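Side-chain contacts in putative aminopeptidase (Leishmania major, PDB 5NTH), which probably acts as a manganese-dependent leucyl aminopeptidase of the M17 family, cleaving amino-terminal residues from peptides, and is captured here with the inhibitor actinonin: residues E54-N59 and V101-A106; A143-E148 and E194-K199; A237-E242 and V335-K340; K251-R256 and G262-G267. One frame throughout, in Å; residues are numbered along the deposited sequence.

From the N terminus, contact 1 comes first: it closes a loop of 41 residues within the N-terminal domain, bringing helix 53-57 onto strand 97-103 of the six-stranded sheet. Contact 2 follows in series, its centre about 20 Å from that of contact 1, and joins the turn after strand 137-142 to the loop that leads into helix 203-221. Contact 3 spans 92 residues of the catalytic domain and links helices 229-243 and 323-341. Contact 4, the shortest closure with five intervening residues, is nested inside that loop and packs helix 253-257 against helix 261-267. None of the contacts cross, and contacts 1 and 4 lie farthest apart, their centres about 54 Å from each other.

Contact 1: residues E54-N59 and V101-A106; sequences EQLRDN and VTALPA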
# COMPACT_ATOMS: atom_id res chain seq x y z
N GLU A 54 -22.55 10.65 44.78
CA GLU A 54 -22.88 10.60 46.24
C GLU A 54 -22.24 11.77 46.99
O GLU A 54 -22.93 12.52 47.67
CB GLU A 54 -22.42 9.28 46.90
N GLN A 55 -20.93 11.95 46.81
CA GLN A 55 -20.15 12.88 47.63
C GLN A 55 -20.54 14.31 47.27
O GLN A 55 -20.62 15.17 48.16
CB GLN A 55 -18.64 12.65 47.50
N LEU A 56 -20.82 14.57 46.00
CA LEU A 56 -21.25 15.90 45.58
C LEU A 56 -22.57 16.33 46.18
O LEU A 56 -22.75 17.51 46.45
CB LEU A 56 -21.34 16.03 44.06
CG LEU A 56 -20.03 16.05 43.28
CD1 LEU A 56 -20.34 16.39 41.84
CD2 LEU A 56 -18.98 17.02 43.82
N ARG A 57 -23.49 15.39 46.38
CA ARG A 57 -24.85 15.72 46.87
C ARG A 57 -24.99 15.75 48.39
O ARG A 57 -26.06 16.12 48.93
CB ARG A 57 -25.86 14.75 46.27
CG ARG A 57 -26.30 15.24 44.92
CD ARG A 57 -27.06 14.19 44.16
NE ARG A 57 -27.58 14.80 42.94
CZ ARG A 57 -28.16 14.15 41.94
NH1 ARG A 57 -28.34 12.82 41.98
NH2 ARG A 57 -28.58 14.86 40.88
N ASP A 58 -23.91 15.36 49.07
CA ASP A 58 -23.80 15.45 50.51
C ASP A 58 -23.98 16.88 51.01
O ASP A 58 -23.62 17.84 50.33
CB ASP A 58 -22.42 14.94 50.95
CG ASP A 58 -22.39 14.49 52.39
OD1 ASP A 58 -23.22 14.93 53.21
OD2 ASP A 58 -21.50 13.68 52.70
N ASN A 59 -24.54 16.98 52.22
CA ASN A 59 -24.75 18.27 52.92
C ASN A 59 -23.46 18.85 53.50
O ASN A 59 -23.40 20.03 53.80
CB ASN A 59 -25.75 18.11 54.07
CG ASN A 59 -27.05 17.46 53.63
OD1 ASN A 59 -27.64 17.83 52.61
ND2 ASN A 59 -27.49 16.47 54.39
N VAL A 101 -19.00 22.17 37.66
CA VAL A 101 -19.33 21.08 38.55
C VAL A 101 -19.37 19.80 37.74
O VAL A 101 -20.23 19.67 36.85
CB VAL A 101 -20.71 21.29 39.15
CG1 VAL A 101 -21.22 20.01 39.83
CG2 VAL A 101 -20.66 22.43 40.15
N THR A 102 -18.51 18.83 38.10
CA THR A 102 -18.37 17.60 37.33
C THR A 102 -18.46 16.36 38.20
O THR A 102 -17.65 16.14 39.10
CB THR A 102 -17.05 17.58 36.51
OG1 THR A 102 -17.02 18.72 35.63
CG2 THR A 102 -16.95 16.33 35.65
N ALA A 103 -19.42 15.51 37.87
CA ALA A 103 -19.55 14.21 38.48
C ALA A 103 -18.67 13.18 37.77
O ALA A 103 -18.67 13.08 36.53
CB ALA A 103 -20.99 13.77 38.44
N LEU A 104 -17.94 12.42 38.58
CA LEU A 104 -17.15 11.33 38.09
C LEU A 104 -18.11 10.24 37.68
O LEU A 104 -19.29 10.28 38.04
CB LEU A 104 -16.20 10.81 39.14
CG LEU A 104 -15.20 11.84 39.73
CD1 LEU A 104 -14.53 11.30 40.99
CD2 LEU A 104 -14.18 12.35 38.70
N PRO A 105 -17.62 9.27 36.88
CA PRO A 105 -18.50 8.20 36.42
C PRO A 105 -18.93 7.23 37.51
O PRO A 105 -18.22 7.03 38.53
CB PRO A 105 -17.64 7.47 35.37
CG PRO A 105 -16.63 8.49 34.93
CD PRO A 105 -16.30 9.19 36.21
N ALA A 106 -20.10 6.65 37.25
CA ALA A 106 -20.81 5.76 38.17
C ALA A 106 -20.05 4.47 38.47
O ALA A 106 -19.98 4.07 39.63
CB ALA A 106 -22.18 5.44 37.58
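In the mixed six-stranded sheet of the N-terminal domain, which belongs to the macro-domain clan, short helix 53-57 is anchored to strand 97-103 through L56, which meets V101, T102 and A103. One methyl does all the touching. CD1 of L56 comes to 3.8 Å from the carbonyl O of T102, 4.1 Å from CA of A103 and 4.3 Å from A103 CB, lying against the strand backbone. V101, whose side chain leaves the strand toward the helix, adds its CG1 at 4.2 Å from the same L56 CD1. The reach depends on the first torsion of L56, which places CG opposite the carbonyl carbon (chi1 -72°), and on the nearly extended second one that carries CD1 outward. The contact is small and wholly apolar on the side-chain level, yet all four residues are buried. T102 points its side chain the other way, where OG1 is hydrogen-bonded to OG1 of T83 and the residue packs on A123 of helix 117-127. L56 also rests on L49 of the parallel neighbour, strand 46-51, while V78 packs on V101 and A103; helices 53-57 and 117-127 thus flank opposite faces of the sheet.

Contact 2: residues A143-E148 and E194-K199; sequences APAGSE and ELVRGK
The carbonyl O of P144 is gripped twice by S147, from OG at 2.6 Å and from the backbone N at 3.1 Å; the backbone bond closes the type II turn that carries A145 and G146 against V196, and the hydroxyl reinforces it. The hydroxyl donor lies only 17° out of the carbonyl plane. At the third position of the turn G146 has a positive phi of 108°, the conformation expected of glycine there, and its N donates two weak hydrogen bonds to the carboxylate oxygens of E148, which reaches back over the turn; E148 OE2 is also hydrogen-bonded to OG of S187.

Across the contact V196 straddles the turn with its two methyls. With CG1 placed opposite the backbone N (chi1 -179°), that methyl sits 3.8 Å from CA of G146 and 4.0 Å from the carbonyl O of A145, while CG2 meets CB of A145 at 4.1 Å. The valine is itself presented by a type I' turn, V196 to K199, closed by a reciprocal pair of backbone bonds in the manner of a two-residue hairpin. E194 reaches in at the end of its chain, OE2 standing 4.1 Å from CB of A145. Its carboxylate and that of E148 are not in contact, although their like charges may still weakly repel.

The side chain of V196 thus joins two surface turns: one links strand 137-142 to helix 148-156, the other lies between helices 189-192 and 203-221, and A189 of helix 189-192 packs on both E148 and E194.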
# COMPACT_ATOMS: atom_id res chain seq x y z
N ALA A 143 -12.52 13.31 47.15
CA ALA A 143 -11.86 12.02 47.09
C ALA A 143 -11.36 11.62 48.46
O ALA A 143 -10.77 12.45 49.17
CB ALA A 143 -10.70 12.05 46.11
N PRO A 144 -11.55 10.33 48.80
CA PRO A 144 -11.21 9.82 50.12
C PRO A 144 -9.71 9.75 50.36
O PRO A 144 -8.90 9.78 49.43
CB PRO A 144 -11.84 8.43 50.14
CG PRO A 144 -11.86 8.00 48.72
CD PRO A 144 -11.76 9.22 47.84
N ALA A 145 -9.36 9.71 51.64
CA ALA A 145 -7.97 9.65 52.05
C ALA A 145 -7.33 8.40 51.43
O ALA A 145 -7.97 7.34 51.41
CB ALA A 145 -7.88 9.62 53.57
N GLY A 146 -6.11 8.54 50.92
CA GLY A 146 -5.48 7.49 50.11
C GLY A 146 -5.38 7.84 48.63
O GLY A 146 -4.56 7.28 47.91
N SER A 147 -6.20 8.79 48.20
CA SER A 147 -6.21 9.26 46.84
C SER A 147 -5.26 10.47 46.54
O SER A 147 -5.12 10.90 45.39
CB SER A 147 -7.65 9.54 46.44
OG SER A 147 -8.20 10.67 47.11
N GLU A 148 -4.54 10.96 47.53
CA GLU A 148 -3.69 12.15 47.35
C GLU A 148 -2.72 12.11 46.16
O GLU A 148 -2.62 13.09 45.42
CB GLU A 148 -2.92 12.51 48.61
CG GLU A 148 -3.80 12.94 49.79
CD GLU A 148 -4.25 11.80 50.68
OE1 GLU A 148 -3.50 10.79 50.87
OE2 GLU A 148 -5.39 11.90 51.20
N GLU A 194 -1.83 11.99 58.71
CA GLU A 194 -2.54 10.82 59.18
C GLU A 194 -2.16 9.66 58.26
O GLU A 194 -1.92 9.83 57.05
CB GLU A 194 -4.06 11.04 59.20
CG GLU A 194 -4.81 10.55 57.95
CD GLU A 194 -6.26 10.99 57.90
OE1 GLU A 194 -6.55 12.19 58.19
OE2 GLU A 194 -7.11 10.15 57.53
N LEU A 195 -2.13 8.48 58.87
CA LEU A 195 -1.70 7.26 58.21
C LEU A 195 -2.84 6.58 57.46
O LEU A 195 -3.96 6.48 57.95
CB LEU A 195 -1.15 6.32 59.26
CG LEU A 195 0.02 6.93 60.04
CD1 LEU A 195 0.54 5.87 61.01
CD2 LEU A 195 1.16 7.46 59.16
N VAL A 196 -2.54 6.13 56.24
CA VAL A 196 -3.51 5.42 55.41
C VAL A 196 -2.82 4.15 54.95
O VAL A 196 -1.74 4.22 54.35
CB VAL A 196 -3.91 6.24 54.18
CG1 VAL A 196 -4.94 5.48 53.33
CG2 VAL A 196 -4.43 7.63 54.60
N ARG A 197 -3.45 3.01 55.22
CA ARG A 197 -2.80 1.72 55.07
C ARG A 197 -1.44 1.85 55.78
O ARG A 197 -0.43 1.34 55.33
CB ARG A 197 -2.67 1.34 53.57
N GLY A 198 -1.41 2.60 56.88
CA GLY A 198 -0.17 2.85 57.60
C GLY A 198 0.97 3.62 56.94
O GLY A 198 2.08 3.66 57.48
N LYS A 199 0.71 4.23 55.78
CA LYS A 199 1.69 5.13 55.15
C LYS A 199 1.15 6.58 55.16
O LYS A 199 -0.08 6.84 55.11
CB LYS A 199 2.06 4.61 53.74

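Contact 3: residues A237-E242 and V335-K340; sequences AAYAAE and VVRSMK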
# COMPACT_ATOMS: atom_id res chain seq x y z
N ALA A 237 22.82 16.85 34.30
CA ALA A 237 23.92 17.37 35.12
C ALA A 237 23.46 18.40 36.18
O ALA A 237 23.70 18.21 37.37
CB ALA A 237 25.01 17.96 34.25
N ALA A 238 22.75 19.45 35.78
CA ALA A 238 22.26 20.45 36.75
C ALA A 238 21.43 19.81 37.86
O ALA A 238 21.58 20.16 39.02
CB ALA A 238 21.47 21.56 36.05
N TYR A 239 20.56 18.87 37.52
CA TYR A 239 19.76 18.20 38.54
C TYR A 239 20.68 17.37 39.44
O TYR A 239 20.44 17.24 40.64
CB TYR A 239 18.61 17.39 37.93
CG TYR A 239 17.38 18.24 37.73
CD1 TYR A 239 16.60 18.64 38.82
CD2 TYR A 239 17.02 18.69 36.47
CE1 TYR A 239 15.48 19.45 38.66
CE2 TYR A 239 15.89 19.50 36.29
CZ TYR A 239 15.13 19.88 37.39
OH TYR A 239 14.03 20.69 37.22
N ALA A 240 21.77 16.85 38.88
CA ALA A 240 22.76 16.12 39.67
C ALA A 240 23.43 17.00 40.71
O ALA A 240 23.52 16.63 41.88
CB ALA A 240 23.83 15.49 38.78
N ALA A 241 23.91 18.16 40.28
CA ALA A 241 24.56 19.08 41.20
C ALA A 241 23.56 19.70 42.18
O ALA A 241 23.95 20.06 43.27
CB ALA A 241 25.33 20.15 40.45
N GLU A 242 22.29 19.83 41.80
CA GLU A 242 21.28 20.41 42.72
C GLU A 242 21.05 19.45 43.88
O GLU A 242 21.14 19.83 45.05
CB GLU A 242 19.93 20.69 42.02
CG GLU A 242 18.96 21.56 42.83
CD GLU A 242 17.47 21.28 42.57
OE1 GLU A 242 17.02 21.51 41.42
OE2 GLU A 242 16.72 20.87 43.51
N VAL A 335 11.55 11.25 44.14
CA VAL A 335 11.98 10.32 45.17
C VAL A 335 13.13 10.89 45.98
O VAL A 335 13.01 11.02 47.17
CB VAL A 335 12.42 8.98 44.61
CG1 VAL A 335 13.09 8.15 45.68
CG2 VAL A 335 11.20 8.24 44.07
N VAL A 336 14.22 11.23 45.33
CA VAL A 336 15.31 11.87 46.05
C VAL A 336 14.88 13.12 46.82
O VAL A 336 15.38 13.37 47.92
CB VAL A 336 16.48 12.19 45.13
CG1 VAL A 336 17.45 13.18 45.76
CG2 VAL A 336 17.19 10.92 44.75
N ARG A 337 14.00 13.92 46.25
CA ARG A 337 13.53 15.12 46.94
C ARG A 337 12.79 14.75 48.20
O ARG A 337 12.89 15.46 49.21
CB ARG A 337 12.63 15.96 46.05
CG ARG A 337 13.41 17.02 45.32
CD ARG A 337 12.61 17.70 44.23
NE ARG A 337 13.38 18.79 43.61
CZ ARG A 337 13.04 19.40 42.48
NH1 ARG A 337 11.95 19.05 41.79
NH2 ARG A 337 13.83 20.35 42.01
N SER A 338 12.01 13.67 48.14
CA SER A 338 11.26 13.21 49.28
C SER A 338 12.23 12.70 50.40
O SER A 338 12.10 13.03 51.58
CB SER A 338 10.25 12.14 48.83
OG SER A 338 9.49 11.63 49.93
N MET A 339 13.24 11.94 49.98
CA MET A 339 14.31 11.48 50.87
C MET A 339 14.98 12.62 51.65
O MET A 339 15.22 12.49 52.84
CB MET A 339 15.37 10.68 50.09
CG MET A 339 14.91 9.29 49.73
SD MET A 339 16.18 8.25 49.00
CE MET A 339 16.55 9.14 47.56
N LYS A 340 15.25 13.72 50.97
CA LYS A 340 15.84 14.90 51.60
C LYS A 340 14.89 15.67 52.52
O LYS A 340 15.34 16.47 53.34
CB LYS A 340 16.35 15.84 50.52
CG LYS A 340 17.51 15.25 49.73
CD LYS A 340 18.23 16.35 48.99
CE LYS A 340 19.47 15.84 48.28
NZ LYS A 340 20.39 15.06 49.15
O HOH W 1 12.34 21.08 39.48
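E242 and R337 mark the closest backbone approach of the two helical segments, with CA atoms 10.3 Å apart, and the contact is made by the ends of long side chains. R337 spans most of the distance, its chain extended from CG to NE so that the guanidinium arrives beside the other helix. There NH2 donates a weak but straight hydrogen bond to OE2 of E242 (3.3 Å, N-H...O angle 171°), part of a salt bridge. The carboxylate comes in at the guanidinium edge, the two planes only 28° apart, and OE1 of E242 is nearly as close to the same nitrogen, 3.4 Å from NH2. E242 is swung to meet it by a first torsion that sets CG anti to the backbone N.

Both helices, 229-243 and 323-341, pack on the same strand, 275-282, of the large mixed sheet of the catalytic domain: A240 lies on L279, and V336 and M339 on Y281. Y239 supplies the second contact. The edge of its ring faces R337, CE1 standing 3.8 Å from NH2, with ring and guanidinium planes turned 72° apart. One water joins the pair, giving a hydrogen bond to Y239 OH at 2.8 Å and taking one from R337 NH2 at 3.0 Å. The tyrosine hydroxyl is further bound to the carbonyl O of C25, and helix 203-221 flanks both residues, L215 packing on Y239 and T211 on R337.

Contact 4: residues K251-R256 and G262-G267; sequences KGDELR and GIYAVG
G252 starts the contact with its carbonyl O, which lies at the edge of the Y264 ring, close to its plane, 3.4 Å from CD1; the same oxygen accepts the backbone N of L255. D253 approaches next, OD1 lying 4.1 Å from CE1 of Y264 and the carboxylate plane steeply inclined to the ring. L255 points toward the second helix: its CD2 meets CG2 of I263 at 3.7 Å, and its CB lies 3.9 Å from CB of Y264.

R256 lies along the ring of Y264. Its CB stands over the centre of the tyrosine ring in a CH-pi contact, 3.6 Å from the centroid of Y264 and 10° off the normal. From there the chain follows the same face, then bends at chi3 (44°), bringing the guanidinium over the hydroxyl with CZ 3.2 Å from Y264 OH. Guanidinium and ring planes are 27° apart. NH1 forms a salt bridge with OE1 of E14 of the second subunit, which puts the group at a subunit interface; the bridge from NH2 to D253 is long.

Short helices 253-257 and 261-267 thus make up the helical connection between antiparallel strands 246-251 and 275-282 at the sheet edge of the catalytic domain, where the I263 side chain comes within about 9 Å of those of manganese ligands E390 and K298.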
# COMPACT_ATOMS: atom_id res chain seq x y z
N LYS A 251 29.89 9.03 26.85
CA LYS A 251 29.44 9.82 25.69
C LYS A 251 30.17 9.46 24.39
O LYS A 251 31.38 9.25 24.40
CB LYS A 251 29.63 11.32 25.98
CG LYS A 251 29.21 12.27 24.86
CD LYS A 251 29.48 13.74 25.25
CE LYS A 251 29.49 14.69 24.04
NZ LYS A 251 29.41 16.15 24.38
N GLY A 252 29.42 9.39 23.28
CA GLY A 252 29.96 9.37 21.92
C GLY A 252 30.91 8.21 21.68
O GLY A 252 30.50 7.08 21.80
N ASP A 253 32.17 8.50 21.35
CA ASP A 253 33.20 7.46 21.12
C ASP A 253 33.56 6.66 22.37
O ASP A 253 33.95 5.50 22.26
CB ASP A 253 34.48 8.04 20.47
CG ASP A 253 34.19 8.71 19.09
OD1 ASP A 253 33.04 8.66 18.57
OD2 ASP A 253 35.13 9.29 18.53
N GLU A 254 33.39 7.26 23.55
CA GLU A 254 33.55 6.57 24.82
C GLU A 254 32.66 5.31 24.91
O GLU A 254 33.06 4.33 25.54
CB GLU A 254 33.29 7.53 26.00
N LEU A 255 31.50 5.33 24.26
CA LEU A 255 30.59 4.18 24.25
C LEU A 255 31.18 3.05 23.46
O LEU A 255 31.26 1.91 23.93
CB LEU A 255 29.26 4.52 23.61
CG LEU A 255 28.34 5.35 24.48
CD1 LEU A 255 27.25 5.98 23.63
CD2 LEU A 255 27.76 4.49 25.60
N ARG A 256 31.58 3.37 22.24
CA ARG A 256 32.21 2.40 21.39
C ARG A 256 33.52 1.91 21.98
O ARG A 256 33.75 0.71 22.00
CB ARG A 256 32.43 2.97 20.00
CG ARG A 256 33.10 1.98 19.04
CD ARG A 256 33.33 2.57 17.66
NE ARG A 256 33.87 3.92 17.69
CZ ARG A 256 34.11 4.65 16.61
NH1 ARG A 256 33.86 4.19 15.39
NH2 ARG A 256 34.60 5.86 16.75
N GLY A 262 25.73 -1.48 21.21
CA GLY A 262 24.32 -1.40 20.87
C GLY A 262 23.87 0.03 20.80
O GLY A 262 23.31 0.46 19.80
N ILE A 263 24.13 0.79 21.85
CA ILE A 263 23.70 2.17 21.87
C ILE A 263 24.59 3.08 21.01
O ILE A 263 24.09 4.03 20.41
CB ILE A 263 23.57 2.73 23.29
CG1 ILE A 263 22.98 4.15 23.23
CG2 ILE A 263 24.91 2.72 24.02
CD1 ILE A 263 22.68 4.74 24.58
N TYR A 264 25.88 2.81 20.93
CA TYR A 264 26.73 3.56 20.01
C TYR A 264 26.27 3.38 18.55
O TYR A 264 26.26 4.33 17.77
CB TYR A 264 28.19 3.15 20.14
CG TYR A 264 29.00 3.83 19.09
CD1 TYR A 264 29.42 5.14 19.26
CD2 TYR A 264 29.30 3.19 17.89
CE1 TYR A 264 30.15 5.79 18.27
CE2 TYR A 264 30.03 3.83 16.91
CZ TYR A 264 30.45 5.13 17.10
OH TYR A 264 31.16 5.77 16.12
N ALA A 265 25.93 2.15 18.18
CA ALA A 265 25.43 1.86 16.83
C ALA A 265 24.19 2.68 16.48
O ALA A 265 24.08 3.22 15.36
CB ALA A 265 25.11 0.38 16.69
N VAL A 266 23.25 2.76 17.43
CA VAL A 266 21.93 3.36 17.18
C VAL A 266 22.06 4.86 16.94
O VAL A 266 21.40 5.42 16.02
CB VAL A 266 20.93 3.08 18.33
CG1 VAL A 266 19.64 3.89 18.16
CG2 VAL A 266 20.54 1.62 18.36
N GLY A 267 22.91 5.49 17.75
CA GLY A 267 23.04 6.93 17.77
C GLY A 267 24.19 7.52 17.00
O GLY A 267 24.37 8.74 17.03